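Alpha-L-rhamnosidase (Streptomyces avermitilis, PDB 3W5M) hydrolyses terminal non-reducing alpha-L-rhamnose residues, releasing L-rhamnose from citrus flavonoids and gum arabic, and binds L-rhamnose through a calcium-dependent carbohydrate-binding module. Local coordinates at residues A[400-405]-A[414-419]; A[929-934]-A[967-972]; A[156-161]-A[258-263]; A[493-498]-A[532-537]. All coordinates share one frame; numbering follows the deposited sequence.

How the contacts relate
All four contacts lie in series along the chain; none nests within or crosses another. Contact 3 comes first and spans 96 intervening residues, pairing an edge strand with its neighbour in the carbohydrate-binding module CBM67. Contact 1 follows as a hairpin with only 8 residues between its segments, in the alpha-L-rhamnosidase N-terminal family domain. Contact 4 brings two surface turns together across 33 residues of the concanavalin-like domain. Contact 2 comes last, after most of the helical domain, and joins the end of helix 923-929 to a C-terminal strand. Contacts 2 and 3 lie on opposite sides of the chain's centre, their own centres about 76 Å apart.

Contact 1: A[400-405]-A[414-419]; sequences LAQLEV and RITSGP
Leu403 and Ile415 form a hydrogen-bonded pair in an antiparallel beta hairpin, strands 398-407 and 412-416, with 412-416 as the outermost strand of a mixed sheet. Leu403 N gives a bond of 2.8 Å to Ile415 O, and Ile415 N returns one of 2.9 Å to Leu403 O. Their CB atoms sit 4.3 Å apart, on the face that meets Phe309 of strand 303-311; two sheets pack against each other here as in a beta-sandwich. The other face carries Gln402, Glu404, Arg414 and Thr416. Arg414 CG, anti to the backbone N (chi1 -170°), meets Gln402 CG; the chi3 bend brings NE near Glu404 OE2. Gln402 NE2 and Glu404 OE2 both lie over one face of its guanidinium, toward the rim, with the amide and carboxylate nearly parallel to it. Gln402 NE2 is 3.5 Å from Arg414 NH1; both are donors, not hydrogen-bonded to each other. Glu404 OE2 makes a long salt bridge of 3.8 Å to Arg414 NE, through charge alone, because no N-H points at it. Gln402 NE2 instead bonds to Glu404 OE2 at 2.7 Å, holding the two groups level, and to Gln117 O. Gln402 OE1 takes the backbone N-H groups of Ser119 and Ala120, Glu404 OE1 pairs with Arg83, and Arg414 NH1 reaches Ser119 OG. Beyond the strand end Ser417 keeps the pairing going: its N bonds to Ala401 O at 2.9 Å, while its OG replaces a backbone carbonyl in accepting Ala401 N at 3.0 Å (N-H...O 170°). Ser417 OG is also bonded to Lys121 O.

Contact 2: A[929-934]-A[967-972]; sequences NIAGIA and VSTRWQ
With chi1 at 62° in Trp971 and 60° in Thr969, Trp971 CG and Thr969 OG1 each stand between the backbone N and carbonyl carbon of their residue, and both side chains reach the carbonyls of Ile930 and Ala931. The indole uses its N-H edge: Trp971 NE1 donates to Ile930 O at 2.7 Å. That oxygen lies in the ring plane, and the bond runs almost straight out from its carbonyl. The next carbonyl, Ala931 O, accepts from Thr969 OG1 at 2.8 Å, a little out of the carbonyl plane. These two carbonyls lie just beyond helix 923-929, where Gly932, with positive phi, is the first residue to leave helical geometry. Strand 965-974 of the C-terminal beta domain thus supplies side-chain donors to successive carbonyls where the chain leaves the last helix. Toward Val967 the packing is apolar. Ile933 CG1 lies 3.8 Å from Thr969 CG2, and Ile933 CG2 lies 4.1 Å from Val967 CG1, the side chains running alongside with opposite senses. Ile930 CG2 approaches Trp971 CZ2 at 4.3 Å. Ile930 and Ala931 also rest on Phe602 of strand 600-604, and Ile933 O is bonded to Tyr653 OH.

Contact 3: A[156-161]-A[258-263]; sequences TRWFRR and KSTDHE
Trp158 and Thr260 pair at the tight part of this contact, where strand 156-165 and edge strand 258-260 run antiparallel. Trp158 N bonds to Thr260 O, and Trp158 O accepts Thr260 N at 2.9 Å. The same oxygen takes a second bond, of 3.0 Å, from Ser259 OG, the two donors reaching it from opposite faces of its plane. Ser259 OG is anti to its own backbone N (chi1 -177°) and also lies over one face of the Phe159 ring, 3.3 Å from CE2. At the next hydrogen-bonded pair, Lys258 N meets Arg160 O at 2.8 Å, with Arg160 N returning to Lys258 O. Toward solvent the backbone pairing ends and side-chain packing takes over. There the exposed residue Glu263 puts its CA over the face of the Trp158 six-membered ring, 3.7 Å from the centroid, a CH-pi contact; Thr156 CG2 lies on the opposite face, and Thr260 O at the edge. The looser element is Arg157, which covers Asp261 CB with one face of its guanidinium, NE 3.6 Å from CB, while their charged ends do not touch; Arg157 NE pairs with Glu145 instead. Within CBM67, which binds L-rhamnose with calcium, the Arg157 side chain lies about 11 Å from the bound calcium ion. Strand 218-227 continues the sheet beyond strand 156-165. Toward the second sheet, Phe159 meets Trp236 of strand 235-244 edge-to-face, and on the other face Trp158 does the same with Trp268 of a loop.

Contact 4: A[493-498]-A[532-537]; sequences EPKPGV and NPDGTI
Pro494 and Lys495 meet Gly535 and Thr536 mainly by van der Waals packing at the protein surface. Pro494 CG reaches the backbone, 3.4 Å from Gly535 O. Thr536 CG2 serves as the common apolar point, 4.0 Å from Pro494 CB and 3.9 Å from Lys495 CG. With CG anti to the carbonyl carbon (chi1 -57°), Lys495 passes CG and CE beside Thr536 CG2. No hydrogen bond links the two segments. Charge may add a weak attraction, although Lys495 NZ stays 4.3 Å from Asp534 OD2, beyond a salt bridge. Both segments are turns of the concanavalin-like domain. Segment 493-498 joins strands 480-493 and 498-503, neighbours in a large sheet, through a corner at Pro494 and a type II beta turn from Lys495 to Val498; a type I turn runs from Asn532 to Gly535. The hydrogen bonds lie inside each segment. Asp534 OD1 accepts Thr536 N at 2.8 Å, an Asx turn, and also takes the Thr536 hydroxyl on its syn lone pair. Asn532 ND2 donates to Thr536 OG1 at 3.1 Å, so the threonine presenting CG2 to the other turn is fixed by its hydroxyl. Within 493-498, Glu493 OE2, just before the type II turn, accepts Gly497 N inside it at 2.8 Å on its anti side. Pro494 also touches Val500, on which Ile537 rests too.

Contact 1: A[400-405]-A[414-419]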
loop_
_atom_site.group_PDB
_atom_site.type_symbol
_atom_site.label_atom_id
_atom_site.label_comp_id
_atom_site.label_asym_id
_atom_site.label_seq_id
_atom_site.Cartn_x
_atom_site.Cartn_y
_atom_site.Cartn_z
ATOM N N LEU A 400 -10.810 14.185 13.491
ATOM C CA LEU A 400 -12.065 13.916 14.181
ATOM C C LEU A 400 -11.764 12.954 15.328
ATOM O O LEU A 400 -11.187 11.877 15.126
ATOM C CB LEU A 400 -13.099 13.313 13.210
ATOM C CG LEU A 400 -14.527 13.146 13.738
ATOM C CD1 LEU A 400 -15.184 14.522 13.831
ATOM C CD2 LEU A 400 -15.326 12.242 12.823
ATOM N N ALA A 401 -12.086 13.353 16.559
ATOM C CA ALA A 401 -11.774 12.466 17.706
ATOM C C ALA A 401 -12.882 12.498 18.757
ATOM O O ALA A 401 -13.419 13.569 19.058
ATOM C CB ALA A 401 -10.438 12.860 18.330
ATOM N N GLN A 402 -13.217 11.334 19.280
ATOM C CA GLN A 402 -14.272 11.188 20.315
ATOM C C GLN A 402 -13.833 10.180 21.360
ATOM O O GLN A 402 -13.684 9.011 21.073
ATOM C CB GLN A 402 -15.559 10.694 19.674
ATOM C CG GLN A 402 -16.777 10.566 20.589
ATOM C CD GLN A 402 -18.066 10.647 19.761
ATOM O OE1 GLN A 402 -18.262 11.610 19.011
ATOM N NE2 GLN A 402 -18.943 9.652 19.902
ATOM N N LEU A 403 -13.595 10.686 22.573
ATOM C CA LEU A 403 -13.198 9.854 23.694
ATOM C C LEU A 403 -14.400 9.655 24.593
ATOM O O LEU A 403 -15.043 10.638 25.018
ATOM C CB LEU A 403 -12.060 10.542 24.466
ATOM C CG LEU A 403 -11.670 9.913 25.802
ATOM C CD1 LEU A 403 -10.928 8.603 25.598
ATOM C CD2 LEU A 403 -10.829 10.917 26.595
ATOM N N GLU A 404 -14.717 8.396 24.854
ATOM C CA GLU A 404 -15.868 8.024 25.685
ATOM C C GLU A 404 -15.399 7.272 26.907
ATOM O O GLU A 404 -14.766 6.246 26.799
ATOM C CB GLU A 404 -16.817 7.160 24.888
ATOM C CG GLU A 404 -17.338 7.946 23.681
ATOM C CD GLU A 404 -18.400 7.202 22.903
ATOM O OE1 GLU A 404 -18.814 6.097 23.349
ATOM O OE2 GLU A 404 -18.814 7.733 21.843
ATOM N N VAL A 405 -15.705 7.815 28.069
ATOM C CA VAL A 405 -15.354 7.151 29.325
ATOM C C VAL A 405 -16.634 6.746 30.047
ATOM O O VAL A 405 -17.500 7.601 30.279
ATOM C CB VAL A 405 -14.584 8.113 30.235
ATOM C CG1 VAL A 405 -13.996 7.325 31.413
ATOM C CG2 VAL A 405 -13.499 8.848 29.437
ATOM N N ARG A 414 -18.111 12.342 27.621
ATOM C CA ARG A 414 -17.637 12.342 26.243
ATOM C C ARG A 414 -16.801 13.597 25.980
ATOM O O ARG A 414 -17.260 14.725 26.189
ATOM C CB ARG A 414 -18.839 12.248 25.282
ATOM C CG ARG A 414 -18.429 11.992 23.848
ATOM C CD ARG A 414 -19.641 12.024 22.930
ATOM N NE ARG A 414 -20.507 10.874 23.177
ATOM C CZ ARG A 414 -21.500 10.499 22.380
ATOM N NH1 ARG A 414 -21.762 11.168 21.266
ATOM N NH2 ARG A 414 -22.237 9.457 22.705
ATOM N N ILE A 415 -15.561 13.401 25.529
ATOM C CA ILE A 415 -14.663 14.507 25.217
ATOM C C ILE A 415 -14.464 14.433 23.704
ATOM O O ILE A 415 -14.223 13.358 23.171
ATOM C CB ILE A 415 -13.308 14.356 25.966
ATOM C CG1 ILE A 415 -13.520 14.229 27.494
ATOM C CG2 ILE A 415 -12.354 15.481 25.595
ATOM C CD1 ILE A 415 -14.166 15.448 28.144
ATOM N N THR A 416 -14.627 15.552 23.006
ATOM C CA THR A 416 -14.489 15.524 21.554
ATOM C C THR A 416 -13.608 16.635 21.013
ATOM O O THR A 416 -13.409 17.675 21.649
ATOM C CB THR A 416 -15.864 15.644 20.839
ATOM O OG1 THR A 416 -16.469 16.874 21.220
ATOM C CG2 THR A 416 -16.807 14.496 21.196
ATOM N N SER A 417 -13.103 16.398 19.806
ATOM C CA SER A 417 -12.550 17.429 18.970
ATOM C C SER A 417 -13.613 18.494 18.725
ATOM O O SER A 417 -14.803 18.180 18.472
ATOM C CB SER A 417 -12.073 16.834 17.640
ATOM O OG SER A 417 -13.097 16.116 16.960
ATOM N N GLY A 418 -13.153 19.737 18.783
ATOM C CA GLY A 418 -14.002 20.916 18.655
ATOM C C GLY A 418 -13.253 22.217 18.927
ATOM O O GLY A 418 -12.023 22.224 19.076
ATOM N N PRO A 419 -13.995 23.340 18.977
ATOM C CA PRO A 419 -13.417 24.685 18.894
ATOM C C PRO A 419 -12.503 25.051 20.054
ATOM O O PRO A 419 -11.691 25.966 19.906
ATOM C CB PRO A 419 -14.658 25.601 18.888
ATOM C CG PRO A 419 -15.774 24.721 18.370
ATOM C CD PRO A 419 -15.474 23.391 19.018
#

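Contact 2: A[929-934]-A[967-972]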
loop_
_atom_site.group_PDB
_atom_site.type_symbol
_atom_site.label_atom_id
_atom_site.label_comp_id
_atom_site.label_asym_id
_atom_site.label_seq_id
_atom_site.Cartn_x
_atom_site.Cartn_y
_atom_site.Cartn_z
ATOM N N ASN A 929 2.140 -27.015 -6.522
ATOM C CA ASN A 929 2.818 -28.150 -7.193
ATOM C C ASN A 929 4.061 -28.698 -6.518
ATOM O O ASN A 929 4.321 -29.909 -6.572
ATOM C CB ASN A 929 3.133 -27.775 -8.624
ATOM C CG ASN A 929 1.898 -27.399 -9.404
ATOM O OD1 ASN A 929 1.684 -26.233 -9.722
ATOM N ND2 ASN A 929 1.065 -28.381 -9.710
ATOM N N ILE A 930 4.831 -27.840 -5.854
ATOM C CA ILE A 930 5.982 -28.335 -5.126
ATOM C C ILE A 930 5.527 -28.684 -3.726
ATOM O O ILE A 930 5.778 -29.787 -3.239
ATOM C CB ILE A 930 7.181 -27.336 -5.124
ATOM C CG1 ILE A 930 7.573 -26.995 -6.565
ATOM C CG2 ILE A 930 8.340 -27.905 -4.290
ATOM C CD1 ILE A 930 8.593 -25.876 -6.734
ATOM N N ALA A 931 4.836 -27.745 -3.070
ATOM C CA ALA A 931 4.257 -28.039 -1.763
ATOM C C ALA A 931 3.027 -28.969 -1.913
ATOM O O ALA A 931 2.733 -29.759 -1.035
ATOM C CB ALA A 931 3.902 -26.744 -1.039
ATOM N N GLY A 932 2.337 -28.886 -3.042
ATOM C CA GLY A 932 1.196 -29.768 -3.280
ATOM C C GLY A 932 -0.015 -29.419 -2.427
ATOM O O GLY A 932 -0.650 -30.306 -1.846
ATOM N N ILE A 933 -0.332 -28.123 -2.353
ATOM C CA ILE A 933 -1.466 -27.633 -1.553
ATOM C C ILE A 933 -2.287 -26.720 -2.434
ATOM O O ILE A 933 -1.830 -25.640 -2.803
ATOM C CB ILE A 933 -1.005 -26.856 -0.290
ATOM C CG1 ILE A 933 -0.250 -27.789 0.661
ATOM C CG2 ILE A 933 -2.211 -26.201 0.407
ATOM C CD1 ILE A 933 0.278 -27.122 1.927
ATOM N N ALA A 934 -3.488 -27.156 -2.811
ATOM C CA ALA A 934 -4.340 -26.371 -3.714
ATOM C C ALA A 934 -5.795 -26.648 -3.364
ATOM O O ALA A 934 -6.083 -27.690 -2.830
ATOM C CB ALA A 934 -4.069 -26.734 -5.170
ATOM N N VAL A 967 -3.063 -26.742 7.067
ATOM C CA VAL A 967 -2.941 -27.767 6.052
ATOM C C VAL A 967 -1.441 -27.917 5.815
ATOM O O VAL A 967 -0.800 -26.990 5.331
ATOM C CB VAL A 967 -3.678 -27.382 4.768
ATOM C CG1 VAL A 967 -3.440 -28.426 3.677
ATOM C CG2 VAL A 967 -5.170 -27.271 5.068
ATOM N N SER A 968 -0.876 -29.066 6.195
ATOM C CA SER A 968 0.571 -29.272 6.077
ATOM C C SER A 968 0.943 -30.424 5.161
ATOM O O SER A 968 0.188 -31.390 5.031
ATOM C CB SER A 968 1.195 -29.492 7.446
ATOM O OG SER A 968 0.844 -28.403 8.286
ATOM N N THR A 969 2.102 -30.291 4.516
ATOM C CA THR A 969 2.687 -31.350 3.692
ATOM C C THR A 969 4.186 -31.455 3.965
ATOM O O THR A 969 4.829 -30.479 4.343
ATOM C CB THR A 969 2.504 -31.144 2.170
ATOM O OG1 THR A 969 3.121 -29.910 1.761
ATOM C CG2 THR A 969 1.039 -31.155 1.768
ATOM N N ARG A 970 4.723 -32.666 3.807
ATOM C CA ARG A 970 6.150 -32.900 3.884
ATOM C C ARG A 970 6.424 -34.140 3.057
ATOM O O ARG A 970 5.886 -35.209 3.355
ATOM C CB ARG A 970 6.595 -33.130 5.314
ATOM C CG ARG A 970 8.097 -33.336 5.418
ATOM C CD ARG A 970 8.559 -33.250 6.856
ATOM N NE ARG A 970 9.799 -33.991 7.061
ATOM C CZ ARG A 970 10.183 -34.510 8.228
ATOM N NH1 ARG A 970 9.424 -34.378 9.314
ATOM N NH2 ARG A 970 11.328 -35.174 8.309
ATOM N N TRP A 971 7.233 -33.995 2.019
ATOM C CA TRP A 971 7.588 -35.139 1.190
ATOM C C TRP A 971 9.082 -35.200 0.902
ATOM O O TRP A 971 9.779 -34.176 0.918
ATOM C CB TRP A 971 6.769 -35.186 -0.104
ATOM C CG TRP A 971 6.933 -34.034 -1.054
ATOM C CD1 TRP A 971 6.133 -32.926 -1.141
ATOM C CD2 TRP A 971 7.917 -33.897 -2.087
ATOM N NE1 TRP A 971 6.570 -32.100 -2.150
ATOM C CE2 TRP A 971 7.659 -32.675 -2.752
ATOM C CE3 TRP A 971 8.999 -34.686 -2.518
ATOM C CZ2 TRP A 971 8.450 -32.214 -3.817
ATOM C CZ3 TRP A 971 9.783 -34.224 -3.586
ATOM C CH2 TRP A 971 9.502 -32.999 -4.212
ATOM N N GLN A 972 9.560 -36.421 0.646
ATOM C CA GLN A 972 10.977 -36.679 0.404
ATOM C C GLN A 972 11.114 -37.820 -0.592
ATOM O O GLN A 972 10.444 -38.850 -0.446
ATOM C CB GLN A 972 11.661 -37.047 1.711
ATOM C CG GLN A 972 13.160 -37.278 1.607
ATOM C CD GLN A 972 13.816 -37.411 2.974
ATOM O OE1 GLN A 972 13.135 -37.486 4.004
ATOM N NE2 GLN A 972 15.141 -37.442 2.992
#

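Contact 3: A[156-161]-A[258-263]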
loop_
_atom_site.group_PDB
_atom_site.type_symbol
_atom_site.label_atom_id
_atom_site.label_comp_id
_atom_site.label_asym_id
_atom_site.label_seq_id
_atom_site.Cartn_x
_atom_site.Cartn_y
_atom_site.Cartn_z
ATOM N N THR A 156 18.266 36.442 -19.767
ATOM C CA THR A 156 18.438 36.663 -18.324
ATOM C C THR A 156 18.307 38.151 -18.021
ATOM O O THR A 156 18.786 38.991 -18.797
ATOM C CB THR A 156 19.800 36.104 -17.870
ATOM O OG1 THR A 156 19.830 34.716 -18.186
ATOM C CG2 THR A 156 20.055 36.291 -16.336
ATOM N N ARG A 157 17.634 38.477 -16.913
ATOM C CA ARG A 157 17.554 39.859 -16.416
ATOM C C ARG A 157 18.017 39.872 -14.955
ATOM O O ARG A 157 17.988 38.837 -14.290
ATOM C CB ARG A 157 16.153 40.433 -16.556
ATOM C CG ARG A 157 15.650 40.389 -18.005
ATOM C CD ARG A 157 16.392 41.392 -18.858
ATOM N NE ARG A 157 15.939 41.441 -20.254
ATOM C CZ ARG A 157 16.678 41.093 -21.313
ATOM N NH1 ARG A 157 17.923 40.626 -21.170
ATOM N NH2 ARG A 157 16.164 41.230 -22.557
ATOM N N TRP A 158 18.479 41.033 -14.503
ATOM C CA TRP A 158 19.082 41.160 -13.171
ATOM C C TRP A 158 18.306 42.203 -12.370
ATOM O O TRP A 158 17.827 43.210 -12.943
ATOM C CB TRP A 158 20.564 41.553 -13.329
ATOM C CG TRP A 158 21.379 40.463 -13.991
ATOM C CD1 TRP A 158 22.077 39.468 -13.367
ATOM C CD2 TRP A 158 21.558 40.250 -15.408
ATOM N NE1 TRP A 158 22.679 38.655 -14.297
ATOM C CE2 TRP A 158 22.370 39.106 -15.555
ATOM C CE3 TRP A 158 21.104 40.919 -16.563
ATOM C CZ2 TRP A 158 22.752 38.608 -16.811
ATOM C CZ3 TRP A 158 21.462 40.424 -17.806
ATOM C CH2 TRP A 158 22.282 39.275 -17.923
ATOM N N PHE A 159 18.198 41.984 -11.057
ATOM C CA PHE A 159 17.357 42.797 -10.178
ATOM C C PHE A 159 18.045 43.012 -8.849
ATOM O O PHE A 159 18.664 42.067 -8.321
ATOM C CB PHE A 159 16.040 42.077 -9.892
ATOM C CG PHE A 159 15.273 41.735 -11.149
ATOM C CD1 PHE A 159 15.624 40.598 -11.867
ATOM C CD2 PHE A 159 14.272 42.576 -11.647
ATOM C CE1 PHE A 159 14.969 40.276 -13.057
ATOM C CE2 PHE A 159 13.606 42.242 -12.832
ATOM C CZ PHE A 159 13.956 41.111 -13.525
ATOM N N ARG A 160 17.883 44.224 -8.323
ATOM C CA ARG A 160 18.397 44.588 -7.005
ATOM C C ARG A 160 17.391 45.376 -6.205
ATOM O O ARG A 160 16.606 46.161 -6.766
ATOM C CB ARG A 160 19.653 45.463 -7.154
ATOM C CG ARG A 160 20.921 44.715 -7.543
ATOM C CD ARG A 160 22.122 45.653 -7.761
ATOM N NE ARG A 160 22.337 46.597 -6.657
ATOM C CZ ARG A 160 23.114 46.360 -5.605
ATOM N NH1 ARG A 160 23.766 45.215 -5.497
ATOM N NH2 ARG A 160 23.256 47.295 -4.662
ATOM N N ARG A 161 17.450 45.204 -4.885
ATOM C CA ARG A 161 16.711 46.069 -3.973
ATOM C C ARG A 161 17.418 46.120 -2.636
ATOM O O ARG A 161 17.830 45.115 -2.084
ATOM C CB ARG A 161 15.253 45.639 -3.775
ATOM C CG ARG A 161 14.432 46.682 -3.024
ATOM C CD ARG A 161 12.956 46.345 -2.922
ATOM N NE ARG A 161 12.287 47.212 -1.956
ATOM C CZ ARG A 161 10.990 47.161 -1.686
ATOM N NH1 ARG A 161 10.209 46.291 -2.320
ATOM N NH2 ARG A 161 10.476 47.997 -0.793
ATOM N N LYS A 258 15.216 47.674 -8.678
ATOM C CA LYS A 258 15.906 48.129 -9.890
ATOM C C LYS A 258 16.181 46.919 -10.753
ATOM O O LYS A 258 16.405 45.830 -10.227
ATOM C CB LYS A 258 17.233 48.819 -9.545
ATOM C CG LYS A 258 17.106 50.152 -8.834
ATOM C CD LYS A 258 16.418 51.185 -9.727
ATOM C CE LYS A 258 16.798 52.617 -9.357
ATOM N NZ LYS A 258 18.070 53.059 -9.990
ATOM N N SER A 259 16.174 47.102 -12.077
ATOM C CA SER A 259 16.465 46.018 -12.997
ATOM C C SER A 259 17.421 46.431 -14.114
ATOM O O SER A 259 17.482 47.605 -14.465
ATOM C CB SER A 259 15.169 45.461 -13.604
ATOM O OG SER A 259 15.514 44.349 -14.455
ATOM N N THR A 260 18.153 45.465 -14.671
ATOM C CA THR A 260 18.956 45.745 -15.869
ATOM C C THR A 260 18.894 44.614 -16.865
ATOM O O THR A 260 18.687 43.470 -16.469
ATOM C CB THR A 260 20.427 46.084 -15.549
ATOM O OG1 THR A 260 21.046 46.622 -16.723
ATOM C CG2 THR A 260 21.199 44.845 -15.053
ATOM N N ASP A 261 19.069 44.951 -18.148
ATOM C CA ASP A 261 19.109 43.967 -19.236
ATOM C C ASP A 261 20.490 43.704 -19.853
ATOM O O ASP A 261 20.576 43.040 -20.887
ATOM C CB ASP A 261 18.111 44.349 -20.353
ATOM C CG ASP A 261 18.416 45.722 -21.008
ATOM O OD1 ASP A 261 19.246 46.506 -20.489
ATOM O OD2 ASP A 261 17.790 46.041 -22.057
ATOM N N HIS A 262 21.558 44.237 -19.252
ATOM C CA HIS A 262 22.931 43.931 -19.700
ATOM C C HIS A 262 23.626 43.310 -18.517
ATOM O O HIS A 262 23.566 43.873 -17.407
ATOM C CB HIS A 262 23.691 45.202 -20.117
ATOM C CG HIS A 262 22.987 46.002 -21.163
ATOM N ND1 HIS A 262 22.890 45.587 -22.475
ATOM C CD2 HIS A 262 22.335 47.189 -21.092
ATOM C CE1 HIS A 262 22.205 46.481 -23.169
ATOM N NE2 HIS A 262 21.857 47.463 -22.354
ATOM N N GLU A 263 24.272 42.166 -18.737
ATOM C CA GLU A 263 25.003 41.493 -17.678
ATOM C C GLU A 263 25.864 42.470 -16.848
ATOM O O GLU A 263 26.740 43.150 -17.398
ATOM C CB GLU A 263 25.862 40.369 -18.220
ATOM C CG GLU A 263 26.428 39.539 -17.079
ATOM C CD GLU A 263 27.375 38.464 -17.539
ATOM O OE1 GLU A 263 27.226 38.007 -18.692
ATOM O OE2 GLU A 263 28.262 38.078 -16.743
#

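Contact 4: A[493-498]-A[532-537]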
loop_
_atom_site.group_PDB
_atom_site.type_symbol
_atom_site.label_atom_id
_atom_site.label_comp_id
_atom_site.label_asym_id
_atom_site.label_seq_id
_atom_site.Cartn_x
_atom_site.Cartn_y
_atom_site.Cartn_z
ATOM N N GLU A 493 31.561 3.891 3.591
ATOM C CA GLU A 493 31.749 5.314 3.350
ATOM C C GLU A 493 32.312 5.479 1.948
ATOM O O GLU A 493 33.540 5.588 1.790
ATOM C CB GLU A 493 32.693 5.922 4.407
ATOM C CG GLU A 493 32.859 7.434 4.271
ATOM C CD GLU A 493 33.816 8.063 5.301
ATOM O OE1 GLU A 493 34.396 7.343 6.155
ATOM O OE2 GLU A 493 33.982 9.306 5.252
ATOM N N PRO A 494 31.437 5.451 0.914
ATOM C CA PRO A 494 31.903 5.531 -0.482
ATOM C C PRO A 494 32.389 6.899 -0.971
ATOM O O PRO A 494 33.005 6.972 -2.037
ATOM C CB PRO A 494 30.681 5.079 -1.301
ATOM C CG PRO A 494 29.518 5.320 -0.414
ATOM C CD PRO A 494 29.994 5.140 0.998
ATOM N N LYS A 495 32.077 7.959 -0.228
ATOM C CA LYS A 495 32.614 9.307 -0.454
ATOM C C LYS A 495 32.797 9.903 0.942
ATOM O O LYS A 495 32.059 9.524 1.861
ATOM C CB LYS A 495 31.658 10.180 -1.273
ATOM C CG LYS A 495 31.231 9.651 -2.644
ATOM C CD LYS A 495 32.320 9.772 -3.702
ATOM C CE LYS A 495 31.816 9.267 -5.047
ATOM N NZ LYS A 495 32.844 9.394 -6.125
ATOM N N PRO A 496 33.784 10.822 1.125
ATOM C CA PRO A 496 34.040 11.306 2.491
ATOM C C PRO A 496 32.778 11.910 3.139
ATOM O O PRO A 496 32.114 12.746 2.532
ATOM C CB PRO A 496 35.144 12.367 2.310
ATOM C CG PRO A 496 35.147 12.697 0.848
ATOM C CD PRO A 496 34.687 11.453 0.139
ATOM N N GLY A 497 32.448 11.436 4.339
ATOM C CA GLY A 497 31.286 11.936 5.105
ATOM C C GLY A 497 29.923 11.549 4.545
ATOM O O GLY A 497 28.887 12.026 5.025
ATOM N N VAL A 498 29.921 10.698 3.523
ATOM C CA VAL A 498 28.669 10.161 2.965
ATOM C C VAL A 498 28.627 8.668 3.226
ATOM O O VAL A 498 29.308 7.892 2.546
ATOM C CB VAL A 498 28.534 10.474 1.457
ATOM C CG1 VAL A 498 27.291 9.810 0.863
ATOM C CG2 VAL A 498 28.506 11.980 1.228
ATOM N N ASN A 532 24.938 2.203 -7.044
ATOM C CA ASN A 532 25.771 2.302 -8.249
ATOM C C ASN A 532 27.006 1.419 -8.061
ATOM O O ASN A 532 27.330 1.050 -6.928
ATOM C CB ASN A 532 26.208 3.759 -8.479
ATOM C CG ASN A 532 25.050 4.693 -8.729
ATOM O OD1 ASN A 532 24.322 4.567 -9.719
ATOM N ND2 ASN A 532 24.886 5.663 -7.843
ATOM N N PRO A 533 27.735 1.093 -9.162
ATOM C CA PRO A 533 28.931 0.243 -8.964
ATOM C C PRO A 533 29.978 0.830 -8.003
ATOM O O PRO A 533 30.712 0.072 -7.382
ATOM C CB PRO A 533 29.503 0.080 -10.376
ATOM C CG PRO A 533 28.362 0.339 -11.293
ATOM C CD PRO A 533 27.473 1.350 -10.597
ATOM N N ASP A 534 30.015 2.148 -7.828
ATOM C CA ASP A 534 30.956 2.753 -6.853
ATOM C C ASP A 534 30.528 2.630 -5.377
ATOM O O ASP A 534 31.284 2.998 -4.466
ATOM C CB ASP A 534 31.318 4.206 -7.227
ATOM C CG ASP A 534 30.138 5.177 -7.116
ATOM O OD1 ASP A 534 29.122 4.846 -6.464
ATOM O OD2 ASP A 534 30.245 6.297 -7.669
ATOM N N GLY A 535 29.324 2.114 -5.134
ATOM C CA GLY A 535 28.867 1.910 -3.764
ATOM C C GLY A 535 28.047 3.069 -3.215
ATOM O O GLY A 535 27.609 3.020 -2.061
ATOM N N THR A 536 27.834 4.102 -4.033
ATOM C CA THR A 536 26.921 5.215 -3.677
ATOM C C THR A 536 25.481 4.797 -4.018
ATOM O O THR A 536 25.281 3.934 -4.888
ATOM C CB THR A 536 27.233 6.525 -4.434
ATOM O OG1 THR A 536 27.141 6.303 -5.838
ATOM C CG2 THR A 536 28.631 7.079 -4.078
ATOM N N ILE A 537 24.496 5.416 -3.357
ATOM C CA ILE A 537 23.089 5.093 -3.640
ATOM C C ILE A 537 22.604 5.598 -4.991
ATOM O O ILE A 537 23.028 6.659 -5.484
ATOM C CB ILE A 537 22.119 5.543 -2.521
ATOM C CG1 ILE A 537 22.101 7.078 -2.381
ATOM C CG2 ILE A 537 22.469 4.829 -1.223
ATOM C CD1 ILE A 537 20.881 7.632 -1.645
#